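Local structure of PT26-6P (Thermococcus sp., 2WB7) at residues A[126-131]-A[363-368]; A[132-137]-A[153-158]; A[160-165]-A[216-221]; A[260-265]-A[371-376]; A[302-307]-A[326-331]. The protein is of unknown function but is encoded by an archaeal mobile extrachromosomal element and combines two immunoglobulin-like domains with a helical domain. One frame throughout, in Å; residues are numbered along the deposited sequence.

The contacts gather in and around the two immunoglobulin-like domains; no active site or ligand is known to relate them to. Contact 1 joins the first domain to the second, and a probable hydrogen bond from Ile371 N to Val363 O joins it to contact 4, whose centre is about 13 Å away. Contact 2 sits on contact 4, centres about 11 Å apart, with a probable hydrogen bond between Asp132 OD1 and Trp374 NE1. Contact 3 follows contact 2 in the chain and touches contact 1 through Phe163 and Ala130. Contacts 4 and 5 share the eight-stranded sheet of the second domain. Contact 5 is farthest from contact 3, about 28 Å between centres.

Contact 1 (A[126-131]-A[363-368]); sequences TVMKAP and VERDDG
Here the two immunoglobulin-like domains meet: strand 120-129 of the first lies against the end of strand 350-364 and the type I beta turn, Arg365 to Gly368, that leads into strand 370-379. Arg365 carries the contact. Its CG stands anti to the backbone N, and a bend at chi3 (54°) swings the guanidinium back toward the strand. Arg365 and Val127 run antiparallel alongside one another, so that Val127 CB packs on Arg365 CD at 3.8 Å. Thr126 flanks the arginine with the same heading, and the bent chain of Met128, a selenomethionine, brings CE toward Arg365 NH1. That nitrogen donates to Val127 O over 3.1 Å, nearly along the C=O axis and in the guanidinium plane; it also reaches Trp103 O. On the turn side Arg365 NE bonds Asp367 OD1 at 3.0 Å, from above the carboxylate plane, and NH2 adds a weak bond to OD2, closing the salt bridge. The guanidinium is thus held from both domains, which should fix its rotation. On the Val363 side, Val127 CG1 meets Val363 CG1 at 4.2 Å. A water links the segments, taking a hydrogen bond from Thr126 OG1 and giving one to Asp366 OD1 at 2.6 Å.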
# COMPACT_ATOMS: atom_id res chain seq x y z
N THR A 126 17.75 -14.40 -11.00
CA THR A 126 17.22 -14.98 -9.78
C THR A 126 16.28 -14.01 -9.04
O THR A 126 16.09 -12.87 -9.44
CB THR A 126 18.35 -15.50 -8.86
OG1 THR A 126 17.81 -16.42 -7.91
CG2 THR A 126 19.01 -14.36 -8.12
N VAL A 127 15.67 -14.50 -7.96
CA VAL A 127 14.78 -13.68 -7.16
C VAL A 127 15.35 -13.64 -5.76
O VAL A 127 15.78 -14.66 -5.25
CB VAL A 127 13.39 -14.31 -7.08
CG1 VAL A 127 12.43 -13.36 -6.39
CG2 VAL A 127 12.89 -14.67 -8.48
N MSE A 128 15.35 -12.46 -5.15
CA MSE A 128 15.88 -12.33 -3.79
C MSE A 128 14.92 -11.58 -2.84
O MSE A 128 13.85 -11.11 -3.23
CB MSE A 128 17.26 -11.66 -3.81
CG MSE A 128 18.34 -12.48 -4.53
SE MSE A 128 19.13 -13.98 -3.50
CE MSE A 128 19.09 -15.31 -4.91
N LYS A 129 15.33 -11.48 -1.58
CA LYS A 129 14.53 -10.80 -0.58
C LYS A 129 15.34 -10.50 0.69
O LYS A 129 16.08 -11.36 1.19
CB LYS A 129 13.31 -11.65 -0.25
CG LYS A 129 12.33 -10.98 0.69
CD LYS A 129 11.29 -11.96 1.22
CE LYS A 129 10.40 -11.27 2.25
NZ LYS A 129 9.64 -12.24 3.07
N ALA A 130 15.20 -9.28 1.20
CA ALA A 130 15.86 -8.88 2.43
C ALA A 130 15.31 -9.62 3.66
O ALA A 130 14.34 -10.37 3.56
CB ALA A 130 15.73 -7.38 2.62
N PRO A 131 15.94 -9.41 4.84
CA PRO A 131 15.40 -9.95 6.08
C PRO A 131 13.97 -9.44 6.36
O PRO A 131 13.66 -8.27 6.12
CB PRO A 131 16.38 -9.44 7.15
CG PRO A 131 17.64 -9.21 6.43
CD PRO A 131 17.22 -8.71 5.07
N VAL A 363 6.53 -16.86 -3.64
CA VAL A 363 7.12 -16.71 -4.95
C VAL A 363 7.97 -17.95 -5.15
O VAL A 363 8.90 -18.18 -4.36
CB VAL A 363 8.01 -15.49 -4.99
CG1 VAL A 363 8.74 -15.41 -6.32
CG2 VAL A 363 7.19 -14.23 -4.72
N GLU A 364 7.65 -18.76 -6.15
CA GLU A 364 8.45 -19.95 -6.42
C GLU A 364 9.51 -19.71 -7.48
O GLU A 364 9.21 -19.57 -8.67
CB GLU A 364 7.60 -21.15 -6.84
CG GLU A 364 8.35 -22.43 -6.54
CD GLU A 364 8.24 -23.50 -7.63
OE1 GLU A 364 7.24 -23.54 -8.38
OE2 GLU A 364 9.19 -24.32 -7.70
N ARG A 365 10.75 -19.65 -7.02
CA ARG A 365 11.90 -19.41 -7.86
C ARG A 365 12.18 -20.61 -8.76
O ARG A 365 11.91 -21.76 -8.39
CB ARG A 365 13.10 -19.15 -6.97
CG ARG A 365 14.14 -18.27 -7.56
CD ARG A 365 15.00 -17.71 -6.45
NE ARG A 365 15.52 -18.78 -5.61
CZ ARG A 365 16.47 -18.61 -4.69
NH1 ARG A 365 16.98 -17.41 -4.46
NH2 ARG A 365 16.90 -19.64 -3.99
N ASP A 366 12.73 -20.35 -9.94
CA ASP A 366 12.96 -21.42 -10.92
C ASP A 366 13.73 -22.60 -10.34
O ASP A 366 13.58 -23.71 -10.82
CB ASP A 366 13.68 -20.88 -12.16
CG ASP A 366 14.98 -20.18 -11.81
OD1 ASP A 366 15.26 -20.00 -10.59
OD2 ASP A 366 15.74 -19.81 -12.74
N ASP A 367 14.54 -22.38 -9.31
CA ASP A 367 15.26 -23.48 -8.66
C ASP A 367 14.40 -24.26 -7.66
O ASP A 367 14.91 -25.14 -6.96
CB ASP A 367 16.52 -22.97 -7.95
CG ASP A 367 16.21 -22.14 -6.72
OD1 ASP A 367 15.07 -21.61 -6.61
OD2 ASP A 367 17.10 -21.99 -5.86
N GLY A 368 13.12 -23.96 -7.58
CA GLY A 368 12.22 -24.72 -6.70
C GLY A 368 12.13 -24.21 -5.27
O GLY A 368 11.20 -24.54 -4.55
O HOH W 1 17.17 -18.42 -9.98

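Contact 2 (A[132-137]-A[153-158]); sequences DPLVYQ and DKIWNT
Two consecutive short helices, 135-144 and 149-157, bridge strands 120-129 and 163-178 of the first immunoglobulin-like domain, and this contact closes the base of that helical pair: the entry to the first helix packs on the last turn of the second. Leu134 is the plug. With CG anti to its carbonyl carbon (chi1 -68°), it sends both methyls across. Leu134 CD1 settles on the backbone of the second helix, 3.6 Å from Ile155 CA, and comes end-on against Thr158, while Leu134 CD2 lies 3.6 Å from Lys154 CE. The lysine is stretched out beyond CG and lies slantwise across Leu134, its aliphatic run covering the leucine; the chain of Gln137 stands roughly perpendicular to it. An alanine at Lys154 would remove that methylene chain and would probably leave Leu134 CD2 less well covered. From the second domain Trp374 touches Leu134, and the loop residue Phe64 touches Pro133 and Thr158. Pro133 and Thr158 run antiparallel alongside one another, Pro133 CG being 4.1 Å from Thr158 CG2. Thr158 also finishes the helix, for Lys154 O is gripped by Asn157 N, Thr158 N and Thr158 OG1, the hydroxyl donating at 2.8 Å from above the carbonyl plane.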
# COMPACT_ATOMS: atom_id res chain seq x y z
N ASP A 132 13.11 -10.32 6.88
CA ASP A 132 11.70 -10.02 7.06
C ASP A 132 11.20 -10.51 8.41
O ASP A 132 10.78 -11.66 8.55
CB ASP A 132 10.91 -10.70 5.94
CG ASP A 132 9.49 -10.18 5.82
OD1 ASP A 132 8.99 -9.53 6.76
OD2 ASP A 132 8.88 -10.42 4.77
N PRO A 133 11.20 -9.62 9.41
CA PRO A 133 10.81 -9.91 10.79
C PRO A 133 9.33 -10.25 10.98
O PRO A 133 9.01 -11.12 11.80
CB PRO A 133 11.13 -8.61 11.53
CG PRO A 133 11.87 -7.75 10.57
CD PRO A 133 11.50 -8.20 9.21
N LEU A 134 8.44 -9.61 10.22
CA LEU A 134 6.99 -9.79 10.40
C LEU A 134 6.35 -11.01 9.69
O LEU A 134 5.25 -11.44 10.06
CB LEU A 134 6.27 -8.51 9.98
CG LEU A 134 6.53 -7.34 10.92
CD1 LEU A 134 5.56 -6.19 10.66
CD2 LEU A 134 6.43 -7.82 12.36
N VAL A 135 7.03 -11.56 8.69
CA VAL A 135 6.39 -12.52 7.78
C VAL A 135 5.62 -13.65 8.45
O VAL A 135 4.52 -14.00 8.01
CB VAL A 135 7.40 -13.11 6.74
CG1 VAL A 135 8.51 -13.84 7.44
CG2 VAL A 135 6.70 -14.05 5.77
N TYR A 136 6.17 -14.24 9.52
CA TYR A 136 5.51 -15.39 10.14
C TYR A 136 4.38 -14.98 11.08
O TYR A 136 3.40 -15.70 11.24
CB TYR A 136 6.51 -16.26 10.89
CG TYR A 136 7.58 -16.83 10.01
CD1 TYR A 136 7.26 -17.43 8.78
CD2 TYR A 136 8.92 -16.80 10.39
CE1 TYR A 136 8.25 -17.96 7.96
CE2 TYR A 136 9.91 -17.33 9.57
CZ TYR A 136 9.57 -17.91 8.36
OH TYR A 136 10.55 -18.42 7.54
N GLN A 137 4.53 -13.82 11.69
CA GLN A 137 3.47 -13.29 12.52
C GLN A 137 2.26 -12.95 11.68
O GLN A 137 1.12 -13.10 12.12
CB GLN A 137 3.94 -12.04 13.23
CG GLN A 137 5.31 -12.20 13.80
CD GLN A 137 5.61 -11.15 14.81
OE1 GLN A 137 4.91 -11.04 15.82
NE2 GLN A 137 6.64 -10.34 14.56
N ASP A 153 0.11 -2.49 15.49
CA ASP A 153 1.02 -1.35 15.49
C ASP A 153 2.31 -1.78 14.85
O ASP A 153 2.93 -1.04 14.09
CB ASP A 153 1.34 -0.92 16.92
CG ASP A 153 0.13 -0.44 17.70
OD1 ASP A 153 -0.80 0.13 17.06
OD2 ASP A 153 0.11 -0.61 18.94
N LYS A 154 2.72 -3.00 15.17
CA LYS A 154 3.99 -3.51 14.72
C LYS A 154 4.05 -3.50 13.20
O LYS A 154 5.08 -3.19 12.61
CB LYS A 154 4.19 -4.92 15.24
CG LYS A 154 5.61 -5.36 15.22
CD LYS A 154 5.76 -6.74 15.81
CE LYS A 154 7.22 -7.17 15.77
NZ LYS A 154 7.33 -8.59 16.24
N ILE A 155 2.93 -3.82 12.58
CA ILE A 155 2.86 -3.83 11.11
C ILE A 155 3.33 -2.51 10.52
O ILE A 155 4.13 -2.50 9.59
CB ILE A 155 1.45 -4.15 10.62
CG1 ILE A 155 1.12 -5.61 10.95
CG2 ILE A 155 1.36 -3.90 9.14
CD1 ILE A 155 -0.32 -5.96 10.82
N TRP A 156 2.84 -1.40 11.07
CA TRP A 156 3.12 -0.09 10.49
C TRP A 156 4.40 0.53 11.00
O TRP A 156 4.82 1.57 10.50
CB TRP A 156 1.95 0.86 10.74
CG TRP A 156 0.66 0.20 10.47
CD1 TRP A 156 -0.32 -0.12 11.37
CD2 TRP A 156 0.21 -0.27 9.20
NE1 TRP A 156 -1.35 -0.77 10.73
CE2 TRP A 156 -1.05 -0.87 9.39
CE3 TRP A 156 0.75 -0.25 7.91
CZ2 TRP A 156 -1.78 -1.43 8.36
CZ3 TRP A 156 0.03 -0.82 6.88
CH2 TRP A 156 -1.22 -1.40 7.11
N ASN A 157 5.04 -0.09 11.99
CA ASN A 157 6.22 0.52 12.60
C ASN A 157 7.54 -0.23 12.36
O ASN A 157 8.61 0.29 12.63
CB ASN A 157 5.99 0.77 14.09
CG ASN A 157 4.80 1.69 14.33
OD1 ASN A 157 3.92 1.40 15.15
ND2 ASN A 157 4.75 2.81 13.59
N THR A 158 7.45 -1.44 11.84
CA THR A 158 8.65 -2.20 11.56
C THR A 158 9.32 -1.66 10.32
O THR A 158 8.67 -1.32 9.34
CB THR A 158 8.33 -3.66 11.36
OG1 THR A 158 7.68 -4.17 12.53
CG2 THR A 158 9.60 -4.42 11.12

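Contact 3 (A[160-165]-A[216-221])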
# COMPACT_ATOMS: atom_id res chain seq x y z
N THR A 160 12.46 -1.77 7.23
CA THR A 160 13.21 -2.67 6.37
C THR A 160 14.65 -2.82 6.88
O THR A 160 15.26 -1.85 7.34
CB THR A 160 13.19 -2.18 4.91
OG1 THR A 160 13.56 -0.80 4.86
CG2 THR A 160 11.79 -2.34 4.34
N THR A 161 15.16 -4.04 6.82
CA THR A 161 16.50 -4.38 7.32
C THR A 161 17.59 -4.06 6.31
O THR A 161 17.36 -4.11 5.10
CB THR A 161 16.60 -5.87 7.64
OG1 THR A 161 15.49 -6.28 8.47
CG2 THR A 161 17.93 -6.17 8.32
N HIS A 162 18.79 -3.73 6.80
CA HIS A 162 19.97 -3.52 5.95
C HIS A 162 20.54 -4.86 5.49
O HIS A 162 20.63 -5.79 6.28
CB HIS A 162 21.06 -2.76 6.71
CG HIS A 162 20.88 -1.27 6.71
ND1 HIS A 162 21.63 -0.43 7.50
CD2 HIS A 162 20.02 -0.48 6.02
CE1 HIS A 162 21.26 0.82 7.28
NE2 HIS A 162 20.28 0.82 6.39
N PHE A 163 20.93 -4.96 4.22
CA PHE A 163 21.46 -6.21 3.67
C PHE A 163 22.32 -5.92 2.43
O PHE A 163 22.33 -4.80 1.92
CB PHE A 163 20.31 -7.13 3.25
CG PHE A 163 19.60 -6.66 2.01
CD1 PHE A 163 19.91 -7.20 0.76
CD2 PHE A 163 18.65 -5.64 2.08
CE1 PHE A 163 19.27 -6.75 -0.39
CE2 PHE A 163 18.01 -5.19 0.93
CZ PHE A 163 18.32 -5.75 -0.30
N GLU A 164 23.04 -6.95 1.97
CA GLU A 164 23.79 -6.87 0.72
C GLU A 164 23.70 -8.20 -0.02
O GLU A 164 23.46 -9.24 0.59
CB GLU A 164 25.27 -6.54 0.98
CG GLU A 164 25.52 -5.19 1.65
CD GLU A 164 25.37 -4.02 0.70
OE1 GLU A 164 25.34 -4.27 -0.52
OE2 GLU A 164 25.27 -2.87 1.17
N ILE A 165 23.89 -8.15 -1.33
CA ILE A 165 23.97 -9.37 -2.12
C ILE A 165 25.43 -9.69 -2.47
O ILE A 165 26.22 -8.81 -2.81
CB ILE A 165 23.16 -9.26 -3.42
CG1 ILE A 165 21.71 -8.90 -3.10
CG2 ILE A 165 23.21 -10.57 -4.20
CD1 ILE A 165 20.87 -8.71 -4.34
N THR A 216 25.48 -0.91 -0.31
CA THR A 216 24.26 -0.16 -0.02
C THR A 216 23.11 -0.63 -0.93
O THR A 216 22.28 0.16 -1.38
CB THR A 216 24.50 1.36 -0.18
OG1 THR A 216 25.76 1.69 0.42
CG2 THR A 216 23.40 2.18 0.49
N ALA A 217 23.06 -1.93 -1.18
CA ALA A 217 21.95 -2.51 -1.93
C ALA A 217 20.63 -2.05 -1.34
O ALA A 217 19.75 -1.59 -2.07
CB ALA A 217 22.03 -4.03 -1.92
N TRP A 218 20.51 -2.19 -0.02
CA TRP A 218 19.29 -1.86 0.71
C TRP A 218 18.83 -0.44 0.43
O TRP A 218 17.68 -0.11 0.67
CB TRP A 218 19.48 -2.04 2.21
CG TRP A 218 20.64 -1.28 2.77
CD1 TRP A 218 21.91 -1.75 2.99
CD2 TRP A 218 20.65 0.10 3.19
NE1 TRP A 218 22.70 -0.76 3.51
CE2 TRP A 218 21.95 0.39 3.64
CE3 TRP A 218 19.68 1.11 3.22
CZ2 TRP A 218 22.31 1.65 4.13
CZ3 TRP A 218 20.03 2.36 3.70
CH2 TRP A 218 21.34 2.62 4.15
N GLY A 219 19.71 0.39 -0.12
CA GLY A 219 19.33 1.76 -0.43
C GLY A 219 18.35 1.90 -1.59
O GLY A 219 18.07 3.02 -2.04
N HIS A 220 17.84 0.79 -2.08
CA HIS A 220 16.88 0.84 -3.19
C HIS A 220 15.48 0.59 -2.67
O HIS A 220 14.52 0.60 -3.43
CB HIS A 220 17.22 -0.16 -4.28
CG HIS A 220 18.53 0.10 -4.95
ND1 HIS A 220 19.66 -0.65 -4.71
CD2 HIS A 220 18.90 1.04 -5.86
CE1 HIS A 220 20.66 -0.18 -5.43
NE2 HIS A 220 20.23 0.84 -6.13
N VAL A 221 15.39 0.35 -1.36
CA VAL A 221 14.13 0.05 -0.70
C VAL A 221 13.55 1.30 -0.06
O VAL A 221 14.26 2.06 0.60
CB VAL A 221 14.33 -0.98 0.40
CG1 VAL A 221 13.03 -1.33 1.02
CG2 VAL A 221 14.99 -2.22 -0.18
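A short 3-10 segment, 217-220, which follows strand 198-213, lies here against the start of strand 163-178 in the first immunoglobulin-like domain. Its main side chain is Trp218. His162 lies over one indole face in a face-to-face stack, the His162 centroid 3.5 Å from that of the six-membered ring of Trp218 and the planes at 29°; His162 CB makes a CH-pi contact with the five-membered ring. The Phe163 ring turns a face to the backbone N of Trp218, Phe163 CD2 being 3.7 Å from Trp218 CB, and meets Val221 CG2 with its edge. An alanine at Trp218 would lose the whole stack and would probably leave His162 poorly ordered. Glu164 grips the start of the segment: OE2 takes the Thr216 N-H on its syn lone pair, Ala217 N adds weak bonds, and Thr214 is a further partner of the carboxylate. Beyond the indole, Thr160 CG2 and Val221 CG1 meet end to end at 3.7 Å.

Contact 4 (A[260-265]-A[371-376]); sequences AGALSD and IPIWLA
Strands 253-261 and 370-379 are antiparallel neighbours within the sheet of the second immunoglobulin-like domain, and at this end one of them curls away, so that the fit depends on small residues under large ones. Gly261 is the hollow and Trp374 the bump. The indole, whose CG is tucked in between its own backbone N and C (chi1 65°), lays a face over the glycine, whose CA sits 3.7 Å from the centroid of the six-membered ring of Trp374. A CB on Gly261 would run into Trp374 O. Beside it Ala260 CB nestles 3.8 Å from Trp374 CH2. On the other side, past an inverse gamma turn centred on Ala262, the chain curves round Ile373: Ala262 CB meets Ile373 CB at 3.8 Å, and Asp265 OD2 comes to 3.4 Å from Ile373 CG2. Leu263 lies slantwise across Leu375, Leu263 CD1 being 4.0 Å from Leu375 CD1. The backbone holds these shapes in line: Ala260 and Ala376 form a hydrogen-bonded pair, and Ala262 N donates to Trp374 O at 2.8 Å, nearly along the C=O axis. The buried polar ends find partners in the first domain, Trp374 NE1 on Asp132 OD1 and Asp265 OD2 on Ala66 N, which implies that this otherwise apolar seam also fastens the two domains together.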
# COMPACT_ATOMS: atom_id res chain seq x y z
N ALA A 260 1.71 -2.17 3.91
CA ALA A 260 2.98 -2.64 4.43
C ALA A 260 3.28 -4.01 3.82
O ALA A 260 2.35 -4.77 3.54
CB ALA A 260 2.96 -2.73 5.95
N GLY A 261 4.55 -4.33 3.61
CA GLY A 261 4.89 -5.64 3.06
C GLY A 261 5.40 -5.63 1.62
O GLY A 261 6.12 -4.73 1.22
N ALA A 262 5.00 -6.65 0.85
CA ALA A 262 5.55 -6.86 -0.48
C ALA A 262 4.77 -6.13 -1.57
O ALA A 262 4.28 -6.73 -2.52
CB ALA A 262 5.61 -8.35 -0.77
N LEU A 263 4.66 -4.82 -1.43
CA LEU A 263 3.81 -4.06 -2.33
C LEU A 263 4.28 -4.09 -3.78
O LEU A 263 3.47 -3.91 -4.70
CB LEU A 263 3.64 -2.61 -1.85
CG LEU A 263 2.60 -1.77 -2.60
CD1 LEU A 263 1.18 -2.33 -2.44
CD2 LEU A 263 2.67 -0.33 -2.10
N SER A 264 5.58 -4.30 -3.99
CA SER A 264 6.11 -4.40 -5.35
C SER A 264 5.67 -5.69 -6.03
O SER A 264 5.60 -5.77 -7.25
CB SER A 264 7.63 -4.32 -5.32
OG SER A 264 8.08 -3.07 -4.84
N ASP A 265 5.38 -6.72 -5.24
CA ASP A 265 5.05 -8.03 -5.79
C ASP A 265 3.58 -8.15 -6.19
O ASP A 265 3.27 -8.66 -7.27
CB ASP A 265 5.41 -9.14 -4.81
CG ASP A 265 6.88 -9.11 -4.42
OD1 ASP A 265 7.67 -8.45 -5.14
OD2 ASP A 265 7.24 -9.74 -3.40
N ILE A 371 9.82 -18.62 -1.75
CA ILE A 371 10.03 -17.44 -0.91
C ILE A 371 8.71 -16.79 -0.43
O ILE A 371 7.92 -16.31 -1.25
CB ILE A 371 10.84 -16.36 -1.66
CG1 ILE A 371 12.16 -16.94 -2.16
CG2 ILE A 371 11.13 -15.18 -0.78
CD1 ILE A 371 13.01 -15.93 -2.88
N PRO A 372 8.48 -16.76 0.90
CA PRO A 372 7.21 -16.28 1.45
C PRO A 372 7.10 -14.75 1.41
O PRO A 372 8.02 -14.06 1.83
CB PRO A 372 7.27 -16.75 2.91
CG PRO A 372 8.56 -17.52 3.06
CD PRO A 372 9.45 -17.08 1.96
N ILE A 373 5.98 -14.24 0.91
CA ILE A 373 5.76 -12.80 0.95
C ILE A 373 4.41 -12.50 1.57
O ILE A 373 3.50 -13.35 1.54
CB ILE A 373 5.82 -12.17 -0.43
CG1 ILE A 373 4.95 -12.96 -1.40
CG2 ILE A 373 7.25 -12.10 -0.92
CD1 ILE A 373 4.84 -12.32 -2.75
N TRP A 374 4.28 -11.31 2.15
CA TRP A 374 3.04 -10.90 2.77
C TRP A 374 2.71 -9.47 2.40
O TRP A 374 3.60 -8.67 2.09
CB TRP A 374 3.11 -11.05 4.29
CG TRP A 374 4.11 -10.14 4.94
CD1 TRP A 374 5.43 -10.38 5.14
CD2 TRP A 374 3.86 -8.83 5.46
NE1 TRP A 374 6.01 -9.31 5.77
CE2 TRP A 374 5.07 -8.35 5.98
CE3 TRP A 374 2.72 -8.01 5.54
CZ2 TRP A 374 5.19 -7.09 6.56
CZ3 TRP A 374 2.84 -6.76 6.13
CH2 TRP A 374 4.07 -6.32 6.63
N LEU A 375 1.42 -9.15 2.43
CA LEU A 375 0.95 -7.78 2.26
C LEU A 375 -0.12 -7.45 3.29
O LEU A 375 -0.97 -8.30 3.64
CB LEU A 375 0.41 -7.55 0.85
CG LEU A 375 0.06 -6.09 0.52
CD1 LEU A 375 1.30 -5.28 0.32
CD2 LEU A 375 -0.77 -6.03 -0.74
N ALA A 376 -0.07 -6.22 3.79
CA ALA A 376 -1.11 -5.72 4.66
C ALA A 376 -1.60 -4.43 4.02
O ALA A 376 -0.80 -3.62 3.57
CB ALA A 376 -0.57 -5.46 6.06

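Contact 5 (A[302-307]-A[326-331])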
# COMPACT_ATOMS: atom_id res chain seq x y z
N ILE A 302 3.29 -17.37 -8.31
CA ILE A 302 2.98 -16.86 -6.97
C ILE A 302 1.67 -17.49 -6.48
O ILE A 302 0.73 -17.56 -7.26
CB ILE A 302 2.81 -15.34 -7.03
CG1 ILE A 302 4.03 -14.70 -7.71
CG2 ILE A 302 2.57 -14.77 -5.64
CD1 ILE A 302 3.88 -13.20 -7.89
N SER A 303 1.59 -17.93 -5.23
CA SER A 303 0.34 -18.56 -4.76
C SER A 303 -0.03 -18.47 -3.28
O SER A 303 0.83 -18.69 -2.44
CB SER A 303 0.37 -20.02 -5.15
OG SER A 303 1.70 -20.47 -5.14
N ASP A 304 -1.27 -18.05 -3.01
CA ASP A 304 -2.12 -18.55 -1.90
C ASP A 304 -3.15 -17.82 -0.95
O ASP A 304 -4.34 -17.74 -1.26
CB ASP A 304 -1.41 -19.61 -1.10
CG ASP A 304 -2.34 -20.71 -0.78
OD1 ASP A 304 -3.23 -20.90 -1.64
OD2 ASP A 304 -2.20 -21.35 0.30
N GLU A 305 -2.74 -17.39 0.26
CA GLU A 305 -3.71 -17.30 1.40
C GLU A 305 -4.00 -15.93 2.03
O GLU A 305 -3.08 -15.18 2.31
CB GLU A 305 -3.29 -18.26 2.50
CG GLU A 305 -4.28 -18.46 3.60
CD GLU A 305 -3.81 -19.53 4.60
OE1 GLU A 305 -2.58 -19.77 4.68
OE2 GLU A 305 -4.65 -20.13 5.32
N TYR A 306 -5.28 -15.65 2.31
CA TYR A 306 -5.73 -14.30 2.70
C TYR A 306 -6.67 -14.29 3.88
O TYR A 306 -7.38 -15.27 4.16
CB TYR A 306 -6.45 -13.61 1.53
CG TYR A 306 -7.76 -14.28 1.17
CD1 TYR A 306 -8.94 -13.94 1.82
CD2 TYR A 306 -7.81 -15.29 0.19
CE1 TYR A 306 -10.13 -14.56 1.52
CE2 TYR A 306 -9.02 -15.93 -0.13
CZ TYR A 306 -10.17 -15.55 0.55
OH TYR A 306 -11.37 -16.15 0.28
N ARG A 307 -6.71 -13.15 4.57
CA ARG A 307 -7.75 -12.85 5.55
C ARG A 307 -8.14 -11.37 5.49
O ARG A 307 -7.31 -10.50 5.65
CB ARG A 307 -7.28 -13.21 6.95
CG ARG A 307 -8.36 -13.16 7.99
CD ARG A 307 -7.94 -13.87 9.26
NE ARG A 307 -9.11 -14.48 9.86
CZ ARG A 307 -9.29 -15.79 10.01
NH1 ARG A 307 -8.35 -16.64 9.63
NH2 ARG A 307 -10.42 -16.23 10.56
N THR A 326 -11.94 -15.49 4.98
CA THR A 326 -10.63 -16.09 4.82
C THR A 326 -10.61 -17.32 3.91
O THR A 326 -11.55 -18.13 3.91
CB THR A 326 -10.03 -16.44 6.21
OG1 THR A 326 -8.61 -16.60 6.12
CG2 THR A 326 -10.64 -17.70 6.80
N GLY A 327 -9.53 -17.46 3.14
CA GLY A 327 -9.36 -18.65 2.31
C GLY A 327 -8.08 -18.71 1.49
O GLY A 327 -7.06 -18.11 1.87
N HIS A 328 -8.15 -19.43 0.37
CA HIS A 328 -7.01 -19.64 -0.54
C HIS A 328 -7.32 -19.22 -1.98
O HIS A 328 -8.43 -19.38 -2.45
CB HIS A 328 -6.61 -21.10 -0.52
CG HIS A 328 -5.96 -21.50 0.75
ND1 HIS A 328 -4.64 -21.21 1.02
CD2 HIS A 328 -6.45 -22.10 1.86
CE1 HIS A 328 -4.34 -21.64 2.23
NE2 HIS A 328 -5.42 -22.19 2.76
N ILE A 329 -6.31 -18.68 -2.66
CA ILE A 329 -6.49 -18.18 -4.01
C ILE A 329 -5.97 -19.18 -5.02
O ILE A 329 -6.45 -19.23 -6.17
CB ILE A 329 -5.71 -16.88 -4.23
CG1 ILE A 329 -6.09 -15.86 -3.16
CG2 ILE A 329 -5.93 -16.34 -5.64
CD1 ILE A 329 -5.07 -14.82 -2.93
N GLY A 330 -4.99 -19.98 -4.59
CA GLY A 330 -4.19 -20.77 -5.52
C GLY A 330 -3.14 -19.88 -6.19
O GLY A 330 -2.46 -19.10 -5.53
N ASP A 331 -3.01 -19.99 -7.51
CA ASP A 331 -2.05 -19.16 -8.21
C ASP A 331 -2.72 -17.84 -8.49
O ASP A 331 -3.80 -17.83 -9.06
CB ASP A 331 -1.63 -19.86 -9.51
CG ASP A 331 -0.94 -21.20 -9.25
OD1 ASP A 331 0.23 -21.19 -8.78
OD2 ASP A 331 -1.56 -22.27 -9.49
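The well-packed half of this strand pair is the face of Tyr306. Its first torsion (chi1 66°) lays the ring across the neighbouring strand with one face over Gly327, whose CA makes a CH-pi contact 4.0 Å from the ring centroid of Tyr306. A CB on Gly327 would collide with the tyrosine hydroxyl. Ile329 CG1 fills in at 3.8 Å from Tyr306 CD2, and Phe338 and Phe308 also meet the ring. Along the backbone Tyr306 N donates to Gly327 O at 3.1 Å, while Tyr306 O accepts from two donors, Gly327 N and Thr326 OG1, the hydroxyl at 2.7 Å. The opposite face is polar and looser: Thr326, His328 and Asp331 are exposed, although Ile142 and Val143 pack on Glu305. Here His328 ND1 gives Asp304 OD2 a weak hydrogen bond, the carboxylate and ring planes 24° apart, and Glu305 lies alongside the imidazole. Thr326 CG2 rests over one face of the Arg307 guanidinium, whose NH1 is bonded to Ile142 O of helix 135-144. Between Ser303 and Glu305 the register slips by one: Asp304 faces both Ile329 and Gly330, with Ile329 N bonded to Asp304 O at 2.6 Å. This is an antiparallel beta hairpin of strands 301-314 and 319-331, interrupted by a beta bulge, with strand 319-331 forming an outer edge of the sheet.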